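Local coordinates for protein flavin-dependent thymidylate synthase (Thermus thermophilus, PDB 6J61) that probably makes dTMP from dUMP by reductive methylation, with methylenetetrahydrofolate as methyl donor, NADPH as reductant and FAD as cofactor, as a homotetramer, at residues 14-20 against 65-71; 77-83 against 166-170; 27-32 against 44-49. All coordinates share one frame. Residues are numbered along the deposited sequence.

In the fold
Interactions 1 and 2 share the central antiparallel sheet, in which strand 65-73 lies between strands 13-21 and 165-173. Their centres are about 12 Å apart and they touch: F68 N to W170 O and V70 N to F168 O are probable hydrogen bonds, and V70 packs on W80. Strand 65-73 runs straight into helix 74-80. Interaction 3 falls between the two strands of interaction 1 in sequence; helices 24-32 and 42-54 make up half of that connection. The centre of interaction 3 lies about 25 Å from that of interaction 1 and about 31 Å from that of interaction 2. All three touch the second subunit. The FAD beside 77-83 is also bound by the third and fourth subunits, in line with sites formed by three monomers.

Interaction 1. Residues 14-20 against 65-71; sequences FVRLVDQ and VFKFHVK
Strands 14-20 and 65-71 run antiparallel (145°, axes 4.5 Å apart) in the ThyX sheet. F14-K71, R16-H69 and D19-K67 are hydrogen-bonded pairs; V15-V70, L17-F68 and Q20-F66 are non-hydrogen-bonded. R16 N to H69 O is 3.0 Å, H69 N to R16 O 2.9 Å. A classic beta bulge sets V18 and D19 against K67: V18 N (psi -54°) donates to K67 O at 2.7 Å and D19 N, weakly, to the same oxygen. On one face F14 (chi1 p) turns its edge to the face of the H69 ring, centroids 5.1 Å apart, while K71 CB lies over the F14 ring. R16 (t, t, p) brings NH2 to H69 ND1 at 2.8 Å. On the other, L17 CD1 lies over the F68 ring, 4.3 Å from its centroid, and Q20 CG over the F66 ring, at 3.9 Å (CH-pi; both phenylalanines m). Helix 191-207 packs on V15, L17 and F68; strands 6-9 and 165-173 flank the pair, and Y35 of the second subunit meets H69.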
loop_
_atom_site.group_PDB
_atom_site.type_symbol
_atom_site.label_atom_id
_atom_site.label_comp_id
_atom_site.label_asym_id
_atom_site.label_seq_id
_atom_site.Cartn_x
_atom_site.Cartn_y
_atom_site.Cartn_z
ATOM N N PHE A 14 5.138 10.497 -24.904
ATOM C CA PHE A 14 3.845 9.943 -25.286
ATOM C C PHE A 14 3.174 9.136 -24.172
ATOM O O PHE A 14 3.765 8.876 -23.127
ATOM C CB PHE A 14 3.994 9.077 -26.549
ATOM C CG PHE A 14 4.888 7.861 -26.378
ATOM C CD1 PHE A 14 4.413 6.702 -25.761
ATOM C CD2 PHE A 14 6.197 7.867 -26.864
ATOM C CE1 PHE A 14 5.225 5.568 -25.634
ATOM C CE2 PHE A 14 7.017 6.735 -26.740
ATOM C CZ PHE A 14 6.528 5.584 -26.125
ATOM N N VAL A 15 1.923 8.767 -24.405
ATOM C CA VAL A 15 1.147 7.966 -23.477
ATOM C C VAL A 15 0.390 6.991 -24.369
ATOM O O VAL A 15 -0.308 7.409 -25.296
ATOM C CB VAL A 15 0.142 8.834 -22.673
ATOM C CG1 VAL A 15 -0.783 7.945 -21.864
ATOM C CG2 VAL A 15 0.887 9.768 -21.738
ATOM N N ARG A 16 0.547 5.697 -24.101
ATOM C CA ARG A 16 -0.110 4.649 -24.885
ATOM C C ARG A 16 -0.849 3.647 -23.983
ATOM O O ARG A 16 -0.277 3.118 -23.035
ATOM C CB ARG A 16 0.951 3.922 -25.745
ATOM C CG ARG A 16 0.472 2.662 -26.489
ATOM C CD ARG A 16 1.493 2.191 -27.545
ATOM N NE ARG A 16 2.596 1.414 -26.977
ATOM C CZ ARG A 16 2.482 0.155 -26.555
ATOM N NH1 ARG A 16 1.318 -0.476 -26.638
ATOM N NH2 ARG A 16 3.525 -0.478 -26.036
ATOM N N LEU A 17 -2.120 3.393 -24.265
ATOM C CA LEU A 17 -2.871 2.435 -23.453
ATOM C C LEU A 17 -2.467 1.013 -23.844
ATOM O O LEU A 17 -2.785 0.552 -24.933
ATOM C CB LEU A 17 -4.381 2.602 -23.652
ATOM C CG LEU A 17 -5.209 1.576 -22.867
ATOM C CD1 LEU A 17 -5.048 1.847 -21.388
ATOM C CD2 LEU A 17 -6.678 1.640 -23.254
ATOM N N VAL A 18 -1.768 0.316 -22.958
ATOM C CA VAL A 18 -1.339 -1.037 -23.267
ATOM C C VAL A 18 -2.478 -2.026 -23.049
ATOM O O VAL A 18 -2.818 -2.779 -23.967
ATOM C CB VAL A 18 -0.080 -1.404 -22.449
ATOM C CG1 VAL A 18 0.306 -2.853 -22.655
ATOM C CG2 VAL A 18 1.067 -0.506 -22.891
ATOM N N ASP A 19 -3.084 -2.026 -21.862
ATOM C CA ASP A 19 -4.212 -2.929 -21.603
ATOM C C ASP A 19 -5.231 -2.261 -20.690
ATOM O O ASP A 19 -4.985 -1.176 -20.161
ATOM C CB ASP A 19 -3.743 -4.239 -20.967
ATOM C CG ASP A 19 -4.749 -5.376 -21.151
ATOM O OD1 ASP A 19 -5.814 -5.139 -21.761
ATOM O OD2 ASP A 19 -4.478 -6.514 -20.695
ATOM N N GLN A 20 -6.375 -2.912 -20.506
ATOM C CA GLN A 20 -7.423 -2.374 -19.666
ATOM C C GLN A 20 -8.302 -3.507 -19.159
ATOM O O GLN A 20 -8.733 -4.348 -19.936
ATOM C CB GLN A 20 -8.270 -1.384 -20.471
ATOM C CG GLN A 20 -9.233 -0.550 -19.645
ATOM C CD GLN A 20 -10.330 0.109 -20.475
ATOM O OE1 GLN A 20 -10.073 0.710 -21.525
ATOM N NE2 GLN A 20 -11.569 0.012 -19.991
ATOM N N VAL A 65 -8.813 -1.483 -14.096
ATOM C CA VAL A 65 -7.379 -1.184 -14.133
ATOM C C VAL A 65 -6.862 -0.773 -15.510
ATOM O O VAL A 65 -7.296 -1.291 -16.529
ATOM C CB VAL A 65 -6.544 -2.403 -13.630
ATOM C CG1 VAL A 65 -5.051 -2.081 -13.643
ATOM C CG2 VAL A 65 -6.977 -2.780 -12.227
ATOM N N PHE A 66 -5.940 0.183 -15.519
ATOM C CA PHE A 66 -5.323 0.671 -16.751
ATOM C C PHE A 66 -3.810 0.458 -16.680
ATOM O O PHE A 66 -3.196 0.581 -15.616
ATOM C CB PHE A 66 -5.615 2.167 -16.970
ATOM C CG PHE A 66 -7.031 2.462 -17.374
ATOM C CD1 PHE A 66 -8.081 2.317 -16.468
ATOM C CD2 PHE A 66 -7.327 2.860 -18.674
ATOM C CE1 PHE A 66 -9.404 2.564 -16.856
ATOM C CE2 PHE A 66 -8.648 3.107 -19.065
ATOM C CZ PHE A 66 -9.683 2.960 -18.159
ATOM N N LYS A 67 -3.218 0.128 -17.821
ATOM C CA LYS A 67 -1.784 -0.101 -17.917
ATOM C C LYS A 67 -1.260 0.718 -19.091
ATOM O O LYS A 67 -1.682 0.522 -20.225
ATOM C CB LYS A 67 -1.512 -1.596 -18.115
ATOM C CG LYS A 67 -0.039 -1.962 -18.170
ATOM C CD LYS A 67 0.220 -3.432 -17.813
ATOM C CE LYS A 67 -0.441 -4.411 -18.788
ATOM N NZ LYS A 67 -0.055 -5.828 -18.505
ATOM N N PHE A 68 -0.350 1.648 -18.818
ATOM C CA PHE A 68 0.193 2.496 -19.872
ATOM C C PHE A 68 1.685 2.323 -20.145
ATOM O O PHE A 68 2.438 1.812 -19.314
ATOM C CB PHE A 68 -0.044 3.982 -19.556
ATOM C CG PHE A 68 -1.490 4.349 -19.332
ATOM C CD1 PHE A 68 -2.097 4.133 -18.099
ATOM C CD2 PHE A 68 -2.234 4.950 -20.346
ATOM C CE1 PHE A 68 -3.417 4.512 -17.877
ATOM C CE2 PHE A 68 -3.560 5.332 -20.124
ATOM C CZ PHE A 68 -4.148 5.112 -18.887
ATOM N N HIS A 69 2.086 2.774 -21.329
ATOM C CA HIS A 69 3.469 2.766 -21.784
ATOM C C HIS A 69 3.735 4.267 -21.881
ATOM O O HIS A 69 3.164 4.957 -22.733
ATOM C CB HIS A 69 3.564 2.098 -23.162
ATOM C CG HIS A 69 4.948 2.069 -23.741
ATOM N ND1 HIS A 69 5.226 1.519 -24.973
ATOM C CD2 HIS A 69 6.130 2.525 -23.261
ATOM C CE1 HIS A 69 6.515 1.638 -25.228
ATOM N NE2 HIS A 69 7.088 2.245 -24.204
ATOM N N VAL A 70 4.569 4.782 -20.987
ATOM C CA VAL A 70 4.853 6.210 -20.957
ATOM C C VAL A 70 6.318 6.536 -21.205
ATOM O O VAL A 70 7.219 5.883 -20.676
ATOM C CB VAL A 70 4.458 6.824 -19.582
ATOM C CG1 VAL A 70 4.540 8.360 -19.631
ATOM C CG2 VAL A 70 3.067 6.351 -19.179
ATOM N N LYS A 71 6.547 7.566 -22.009
ATOM C CA LYS A 71 7.892 8.033 -22.325
ATOM C C LYS A 71 7.904 9.478 -21.834
ATOM O O LYS A 71 7.080 10.292 -22.262
ATOM C CB LYS A 71 8.120 7.972 -23.843
ATOM C CG LYS A 71 9.515 8.367 -24.291
ATOM C CD LYS A 71 9.687 8.224 -25.793
ATOM C CE LYS A 71 11.108 8.603 -26.192
ATOM N NZ LYS A 71 11.298 8.685 -27.667
#

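Interaction 2. Residues 77-83 against 166-170. With FAD (flavin-adenine dinucleotide), chain N; PO4 (phosphate ion), chain L.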
loop_
_atom_site.group_PDB
_atom_site.type_symbol
_atom_site.label_atom_id
_atom_site.label_comp_id
_atom_site.label_asym_id
_atom_site.label_seq_id
_atom_site.Cartn_x
_atom_site.Cartn_y
_atom_site.Cartn_z
ATOM N N ALA A 77 9.182 11.963 -14.537
ATOM C CA ALA A 77 9.050 10.601 -14.031
ATOM C C ALA A 77 9.105 10.539 -12.511
ATOM O O ALA A 77 8.375 9.766 -11.894
ATOM C CB ALA A 77 10.134 9.719 -14.620
ATOM N N ARG A 78 9.967 11.353 -11.910
ATOM C CA ARG A 78 10.116 11.377 -10.464
ATOM C C ARG A 78 8.880 11.867 -9.705
ATOM O O ARG A 78 8.604 11.392 -8.596
ATOM C CB ARG A 78 11.346 12.208 -10.076
ATOM C CG ARG A 78 12.642 11.446 -10.294
ATOM C CD ARG A 78 13.875 12.311 -10.142
ATOM N NE ARG A 78 14.106 12.765 -8.774
ATOM C CZ ARG A 78 14.083 14.041 -8.394
ATOM N NH1 ARG A 78 13.830 14.998 -9.277
ATOM N NH2 ARG A 78 14.332 14.360 -7.130
ATOM N N GLN A 79 8.142 12.810 -10.290
ATOM C CA GLN A 79 6.934 13.324 -9.653
ATOM C C GLN A 79 5.862 12.275 -9.844
ATOM O O GLN A 79 5.022 12.035 -8.982
ATOM C CB GLN A 79 6.487 14.619 -10.320
ATOM C CG GLN A 79 7.626 15.574 -10.553
ATOM C CD GLN A 79 7.152 16.929 -10.999
ATOM O OE1 GLN A 79 6.315 17.035 -11.893
ATOM N NE2 GLN A 79 7.690 17.981 -10.386
ATOM N N TRP A 80 5.905 11.647 -11.001
ATOM C CA TRP A 80 4.950 10.622 -11.311
ATOM C C TRP A 80 5.116 9.446 -10.348
ATOM O O TRP A 80 4.126 8.866 -9.888
ATOM C CB TRP A 80 5.164 10.148 -12.746
ATOM C CG TRP A 80 3.978 9.476 -13.362
ATOM C CD1 TRP A 80 3.177 8.519 -12.795
ATOM C CD2 TRP A 80 3.486 9.678 -14.686
ATOM N NE1 TRP A 80 2.214 8.112 -13.694
ATOM C CE2 TRP A 80 2.382 8.809 -14.862
ATOM C CE3 TRP A 80 3.871 10.503 -15.744
ATOM C CZ2 TRP A 80 1.663 8.749 -16.056
ATOM C CZ3 TRP A 80 3.157 10.438 -16.933
ATOM C CH2 TRP A 80 2.067 9.569 -17.079
ATOM N N PHE A 81 6.360 9.099 -10.036
ATOM C CA PHE A 81 6.619 7.957 -9.165
ATOM C C PHE A 81 6.331 8.195 -7.687
ATOM O O PHE A 81 6.370 7.257 -6.894
ATOM C CB PHE A 81 8.057 7.446 -9.359
ATOM C CG PHE A 81 8.339 6.924 -10.746
ATOM C CD1 PHE A 81 7.337 6.887 -11.719
ATOM C CD2 PHE A 81 9.617 6.495 -11.094
ATOM C CE1 PHE A 81 7.610 6.434 -13.021
ATOM C CE2 PHE A 81 9.897 6.041 -12.392
ATOM C CZ PHE A 81 8.890 6.012 -13.352
ATOM N N ARG A 82 6.037 9.442 -7.325
ATOM C CA ARG A 82 5.707 9.783 -5.942
ATOM C C ARG A 82 4.424 9.065 -5.548
ATOM O O ARG A 82 4.104 8.957 -4.368
ATOM C CB ARG A 82 5.499 11.294 -5.783
ATOM C CG ARG A 82 6.770 12.125 -5.841
ATOM C CD ARG A 82 7.674 11.841 -4.650
ATOM N NE ARG A 82 9.017 12.402 -4.815
ATOM C CZ ARG A 82 9.269 13.685 -5.044
ATOM N NH1 ARG A 82 8.268 14.554 -5.134
ATOM N NH2 ARG A 82 10.522 14.095 -5.190
ATOM N N HIS A 83 3.691 8.601 -6.555
ATOM C CA HIS A 83 2.439 7.880 -6.376
ATOM C C HIS A 83 2.784 6.410 -6.218
ATOM O O HIS A 83 3.120 5.713 -7.184
ATOM C CB HIS A 83 1.529 8.104 -7.584
ATOM C CG HIS A 83 1.142 9.538 -7.779
ATOM N ND1 HIS A 83 -0.045 10.060 -7.313
ATOM C CD2 HIS A 83 1.812 10.574 -8.341
ATOM C CE1 HIS A 83 -0.090 11.353 -7.577
ATOM N NE2 HIS A 83 1.024 11.690 -8.199
ATOM N N THR A 166 12.840 8.941 -20.620
ATOM C CA THR A 166 12.866 7.593 -20.065
ATOM C C THR A 166 11.508 6.947 -20.313
ATOM O O THR A 166 10.513 7.644 -20.493
ATOM C CB THR A 166 13.169 7.614 -18.548
ATOM O OG1 THR A 166 13.126 6.279 -18.030
ATOM C CG2 THR A 166 12.150 8.474 -17.808
ATOM N N GLU A 167 11.461 5.621 -20.346
ATOM C CA GLU A 167 10.194 4.942 -20.591
ATOM C C GLU A 167 9.860 3.979 -19.485
ATOM O O GLU A 167 10.755 3.453 -18.820
ATOM C CB GLU A 167 10.225 4.136 -21.884
ATOM C CG GLU A 167 10.639 4.886 -23.107
ATOM C CD GLU A 167 10.527 4.022 -24.347
ATOM O OE1 GLU A 167 11.111 4.409 -25.376
ATOM O OE2 GLU A 167 9.855 2.962 -24.298
ATOM N N PHE A 168 8.563 3.730 -19.321
ATOM C CA PHE A 168 8.080 2.803 -18.317
ATOM C C PHE A 168 6.632 2.374 -18.533
ATOM O O PHE A 168 5.891 2.968 -19.316
ATOM C CB PHE A 168 8.214 3.417 -16.920
ATOM C CG PHE A 168 7.489 4.735 -16.752
ATOM C CD1 PHE A 168 8.135 5.936 -17.026
ATOM C CD2 PHE A 168 6.182 4.770 -16.259
ATOM C CE1 PHE A 168 7.499 7.167 -16.804
ATOM C CE2 PHE A 168 5.534 5.993 -16.035
ATOM C CZ PHE A 168 6.198 7.199 -16.306
ATOM N N TYR A 169 6.255 1.312 -17.834
ATOM C CA TYR A 169 4.899 0.789 -17.862
ATOM C C TYR A 169 4.271 1.244 -16.552
ATOM O O TYR A 169 4.855 1.061 -15.486
ATOM C CB TYR A 169 4.916 -0.742 -17.927
ATOM C CG TYR A 169 4.799 -1.291 -19.329
ATOM C CD1 TYR A 169 5.497 -0.703 -20.386
ATOM C CD2 TYR A 169 3.987 -2.398 -19.599
ATOM C CE1 TYR A 169 5.385 -1.198 -21.679
ATOM C CE2 TYR A 169 3.871 -2.909 -20.893
ATOM C CZ TYR A 169 4.572 -2.303 -21.929
ATOM O OH TYR A 169 4.473 -2.792 -23.221
ATOM N N TRP A 170 3.094 1.846 -16.632
ATOM C CA TRP A 170 2.397 2.326 -15.451
ATOM C C TRP A 170 1.067 1.581 -15.355
ATOM O O TRP A 170 0.217 1.673 -16.244
ATOM C CB TRP A 170 2.197 3.845 -15.576
ATOM C CG TRP A 170 1.535 4.525 -14.403
ATOM C CD1 TRP A 170 0.220 4.903 -14.297
ATOM C CD2 TRP A 170 2.155 4.894 -13.169
ATOM N NE1 TRP A 170 -0.013 5.482 -13.069
ATOM C CE2 TRP A 170 1.157 5.488 -12.357
ATOM C CE3 TRP A 170 3.458 4.780 -12.666
ATOM C CZ2 TRP A 170 1.423 5.963 -11.073
ATOM C CZ3 TRP A 170 3.724 5.258 -11.378
ATOM C CH2 TRP A 170 2.709 5.840 -10.599
HETATM P PA FAD N . -0.187 7.757 -3.760
HETATM O O1A FAD N . 1.285 7.622 -3.630
HETATM O O2A FAD N . -0.682 6.971 -5.084
HETATM O O5B FAD N . -0.873 7.105 -2.464
HETATM C C5B FAD N . -2.275 7.384 -2.469
HETATM C C4B FAD N . -2.789 7.116 -1.059
HETATM O O4B FAD N . -2.562 5.728 -0.730
HETATM C C3B FAD N . -2.016 7.931 -0.035
HETATM O O3B FAD N . -2.559 9.233 0.182
HETATM C C2B FAD N . -2.050 7.057 1.210
HETATM O O2B FAD N . -3.229 7.333 1.976
HETATM C C1B FAD N . -2.024 5.614 0.637
HETATM N N9A FAD N . -0.659 5.003 0.617
HETATM C C8A FAD N . -0.025 4.466 -0.479
HETATM N N7A FAD N . 1.155 4.010 -0.157
HETATM C C5A FAD N . 1.372 4.213 1.159
HETATM C C6A FAD N . 2.445 3.937 2.059
HETATM N N6A FAD N . 3.596 3.317 1.610
HETATM N N1A FAD N . 2.316 4.290 3.359
HETATM C C2A FAD N . 1.207 4.893 3.813
HETATM N N3A FAD N . 0.173 5.174 3.003
HETATM C C4A FAD N . 0.211 4.858 1.687
HETATM N N1 FAD N . 6.729 15.752 -2.130
HETATM C C2 FAD N . 7.971 15.952 -1.660
HETATM O O2 FAD N . 8.678 14.979 -1.462
HETATM N N3 FAD N . 8.475 17.181 -1.391
HETATM C C4 FAD N . 7.736 18.333 -1.585
HETATM O O4 FAD N . 8.205 19.433 -1.336
HETATM C C4X FAD N . 6.337 18.179 -2.106
HETATM N N5 FAD N . 5.525 19.212 -2.327
HETATM C C5X FAD N . 4.256 19.047 -2.798
HETATM C C6 FAD N . 3.416 20.195 -3.014
HETATM C C7 FAD N . 2.117 20.040 -3.491
HETATM C C7M FAD N . 1.268 21.281 -3.702
HETATM C C8 FAD N . 1.596 18.731 -3.778
HETATM C C8M FAD N . 0.186 18.545 -4.296
HETATM C C9 FAD N . 2.393 17.590 -3.577
HETATM C C9A FAD N . 3.736 17.714 -3.084
HETATM N N10 FAD N . 4.578 16.572 -2.862
HETATM C C10 FAD N . 5.874 16.775 -2.374
HETATM C "C1'" FAD N . 4.123 15.184 -3.134
HETATM C "C2'" FAD N . 3.198 14.601 -2.035
HETATM O "O2'" FAD N . 3.819 14.680 -0.749
HETATM C "C3'" FAD N . 2.852 13.128 -2.365
HETATM O "O3'" FAD N . 4.039 12.318 -2.287
HETATM C "C4'" FAD N . 2.224 13.000 -3.790
HETATM O "O4'" FAD N . 1.285 14.066 -4.029
HETATM C "C5'" FAD N . 1.503 11.661 -3.932
HETATM O "O5'" FAD N . 0.257 11.755 -3.243
HETATM P P FAD N . -0.148 10.306 -2.665
HETATM O O1P FAD N . 0.986 9.719 -1.894
HETATM O O2P FAD N . -1.418 10.514 -1.713
HETATM O O3P FAD N . -0.585 9.345 -3.942
HETATM P P PO4 L . 10.234 17.804 -7.565
HETATM O O1 PO4 L . 10.139 17.661 -9.041
HETATM O O2 PO4 L . 11.577 18.328 -7.208
HETATM O O3 PO4 L . 10.036 16.480 -6.927
HETATM O O4 PO4 L . 9.185 18.741 -7.087
#
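This is a buried aromatic cluster, without hydrogen bonds between its segments, that joins helix 74-80 and the turn W80-H83 to strand 165-173 of the central sheet. Three edge-to-face pairs build it. W80 turns its edge to the face of W170, five-membered to six-membered ring centroids 4.1 Å apart, with W80 NE1 3.1 Å from W170 CE2. F168 in turn points its edge at the W80 indole (planes at 84°), and F81 points its own at the face of F168, F81 CE1 lying 3.7 Å from F168 CZ. The type I turn W80-H83 carries R82 and H83 to the ligands: H83 CA is 3.0 Å from FAD O1A, and R82 NH2 donates a hydrogen bond to phosphate O3 at 3.0 Å. From the helix, Q79 NE2 donates one to phosphate O1 at 2.8 Å. As Q79 and R82 are predicted to bind dUMP, this ion, probably from the crystallisation liquor, may mark the nucleotide's phosphate site; S92, G93 and R157 of the third subunit complete it. Around the cluster, F180 stacks on W80, helix 191-207 packs against W80, strand 87-90 meets F81, F168 and W170, and V70 of strand 65-73 touches W80 and F168.

Interaction 3. Residues 27-32 against 44-49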
loop_
_atom_site.group_PDB
_atom_site.type_symbol
_atom_site.label_atom_id
_atom_site.label_comp_id
_atom_site.label_asym_id
_atom_site.label_seq_id
_atom_site.Cartn_x
_atom_site.Cartn_y
_atom_site.Cartn_z
ATOM N N ILE A 27 -17.464 -1.579 -12.618
ATOM C CA ILE A 27 -17.666 -0.873 -11.360
ATOM C C ILE A 27 -18.998 -1.312 -10.761
ATOM O O ILE A 27 -19.078 -1.750 -9.603
ATOM C CB ILE A 27 -17.709 0.634 -11.588
ATOM C CG1 ILE A 27 -16.532 1.056 -12.452
ATOM C CG2 ILE A 27 -17.658 1.352 -10.272
ATOM C CD1 ILE A 27 -16.624 2.476 -12.937
ATOM N N VAL A 28 -20.039 -1.211 -11.582
ATOM C CA VAL A 28 -21.392 -1.574 -11.178
ATOM C C VAL A 28 -21.504 -3.068 -10.818
ATOM O O VAL A 28 -22.180 -3.443 -9.856
ATOM C CB VAL A 28 -22.403 -1.183 -12.308
ATOM C CG1 VAL A 28 -22.325 -2.160 -13.473
ATOM C CG2 VAL A 28 -23.787 -1.112 -11.756
ATOM N N GLN A 29 -20.826 -3.913 -11.588
ATOM C CA GLN A 29 -20.832 -5.349 -11.348
ATOM C C GLN A 29 -20.242 -5.675 -9.965
ATOM O O GLN A 29 -20.856 -6.394 -9.164
ATOM C CB GLN A 29 -20.025 -6.054 -12.444
ATOM C CG GLN A 29 -19.645 -7.495 -12.126
ATOM C CD GLN A 29 -18.726 -8.095 -13.169
ATOM O OE1 GLN A 29 -17.667 -7.550 -13.479
ATOM N NE2 GLN A 29 -19.129 -9.231 -13.716
ATOM N N ALA A 30 -19.045 -5.155 -9.694
ATOM C CA ALA A 30 -18.383 -5.381 -8.406
ATOM C C ALA A 30 -19.214 -4.782 -7.269
ATOM O O ALA A 30 -19.297 -5.348 -6.183
ATOM C CB ALA A 30 -16.990 -4.761 -8.416
ATOM N N ALA A 31 -19.828 -3.630 -7.521
ATOM C CA ALA A 31 -20.648 -2.985 -6.511
ATOM C C ALA A 31 -21.802 -3.900 -6.135
ATOM O O ALA A 31 -22.193 -3.979 -4.967
ATOM C CB ALA A 31 -21.174 -1.653 -7.029
ATOM N N ARG A 32 -22.343 -4.611 -7.115
ATOM C CA ARG A 32 -23.461 -5.506 -6.836
ATOM C C ARG A 32 -23.006 -6.930 -6.498
ATOM O O ARG A 32 -23.830 -7.796 -6.217
ATOM C CB ARG A 32 -24.437 -5.514 -8.024
ATOM C CG ARG A 32 -25.008 -4.125 -8.358
ATOM C CD ARG A 32 -26.030 -4.154 -9.491
ATOM N NE ARG A 32 -26.566 -2.824 -9.784
ATOM C CZ ARG A 32 -26.564 -2.269 -10.995
ATOM N NH1 ARG A 32 -26.062 -2.931 -12.028
ATOM N NH2 ARG A 32 -27.024 -1.043 -11.175
ATOM N N GLU A 44 -29.511 3.724 -14.908
ATOM C CA GLU A 44 -29.527 3.126 -13.581
ATOM C C GLU A 44 -28.080 2.891 -13.130
ATOM O O GLU A 44 -27.754 3.047 -11.948
ATOM C CB GLU A 44 -30.293 1.809 -13.608
ATOM C CG GLU A 44 -30.602 1.265 -12.246
ATOM C CD GLU A 44 -31.943 0.546 -12.205
ATOM O OE1 GLU A 44 -32.288 -0.015 -11.135
ATOM O OE2 GLU A 44 -32.651 0.545 -13.241
ATOM N N ASP A 45 -27.218 2.523 -14.082
ATOM C CA ASP A 45 -25.814 2.277 -13.789
ATOM C C ASP A 45 -25.093 3.616 -13.604
ATOM O O ASP A 45 -24.223 3.757 -12.738
ATOM C CB ASP A 45 -25.173 1.448 -14.909
ATOM C CG ASP A 45 -25.643 0.001 -14.903
ATOM O OD1 ASP A 45 -26.329 -0.402 -13.934
ATOM O OD2 ASP A 45 -25.321 -0.745 -15.856
ATOM N N ALA A 46 -25.460 4.600 -14.414
ATOM C CA ALA A 46 -24.877 5.920 -14.299
ATOM C C ALA A 46 -25.260 6.431 -12.912
ATOM O O ALA A 46 -24.442 6.997 -12.199
ATOM C CB ALA A 46 -25.440 6.834 -15.368
ATOM N N ALA A 47 -26.508 6.203 -12.525
ATOM C CA ALA A 47 -26.992 6.635 -11.225
ATOM C C ALA A 47 -26.214 5.956 -10.093
ATOM O O ALA A 47 -25.812 6.621 -9.133
ATOM C CB ALA A 47 -28.492 6.340 -11.095
ATOM N N LEU A 48 -26.011 4.642 -10.200
ATOM C CA LEU A 48 -25.275 3.902 -9.180
ATOM C C LEU A 48 -23.831 4.395 -9.167
ATOM O O LEU A 48 -23.256 4.659 -8.114
ATOM C CB LEU A 48 -25.266 2.398 -9.477
ATOM C CG LEU A 48 -25.256 1.396 -8.301
ATOM C CD1 LEU A 48 -24.644 0.072 -8.765
ATOM C CD2 LEU A 48 -24.479 1.944 -7.117
ATOM N N ILE A 49 -23.239 4.526 -10.342
ATOM C CA ILE A 49 -21.872 4.975 -10.391
ATOM C C ILE A 49 -21.746 6.374 -9.810
ATOM O O ILE A 49 -20.784 6.679 -9.112
ATOM C CB ILE A 49 -21.329 4.924 -11.825
ATOM C CG1 ILE A 49 -21.117 3.457 -12.228
ATOM C CG2 ILE A 49 -20.034 5.717 -11.918
ATOM C CD1 ILE A 49 -20.652 3.249 -13.664
#
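Segments 27-32 and 44-49 lie on helices 24-32 and 42-54 and cross at 70° with their axes 10.1 Å apart, a helix-helix packing of the ThyX fold. The nearest backbones are those of V28 and D45, CA to CA 6.4 Å. Backbone hydrogen bonds such as A31 N to I27 O (2.9 Å) stay within each segment, and all bonding between the two comes from side chains. The apolar part is centred on L48, which points toward the other helix: its CD1 comes within 3.3 Å of V28 CG2 and 4.2 Å of A31 CB. Further along, I27 CD1 meets I49 CD1 at 4.2 Å, and L210 of helix 209-220 packs on I49. The contact lies near the cofactor without touching it, the A31 side chain being about 8 Å from a bound FAD. At the polar end R32, extended through chi2 and chi3 (both t), also donates a hydrogen bond from NH1 to the backbone oxygen of G38 in the connecting loop. L48 CD1 lies over one face of its guanidinium, 3.6 Å from R32 NH2, and in the plane of that group the salt bridge forms, D45 OD1 accepting both R32 NH2 at 2.9 Å and R32 NH1 at 3.2 Å.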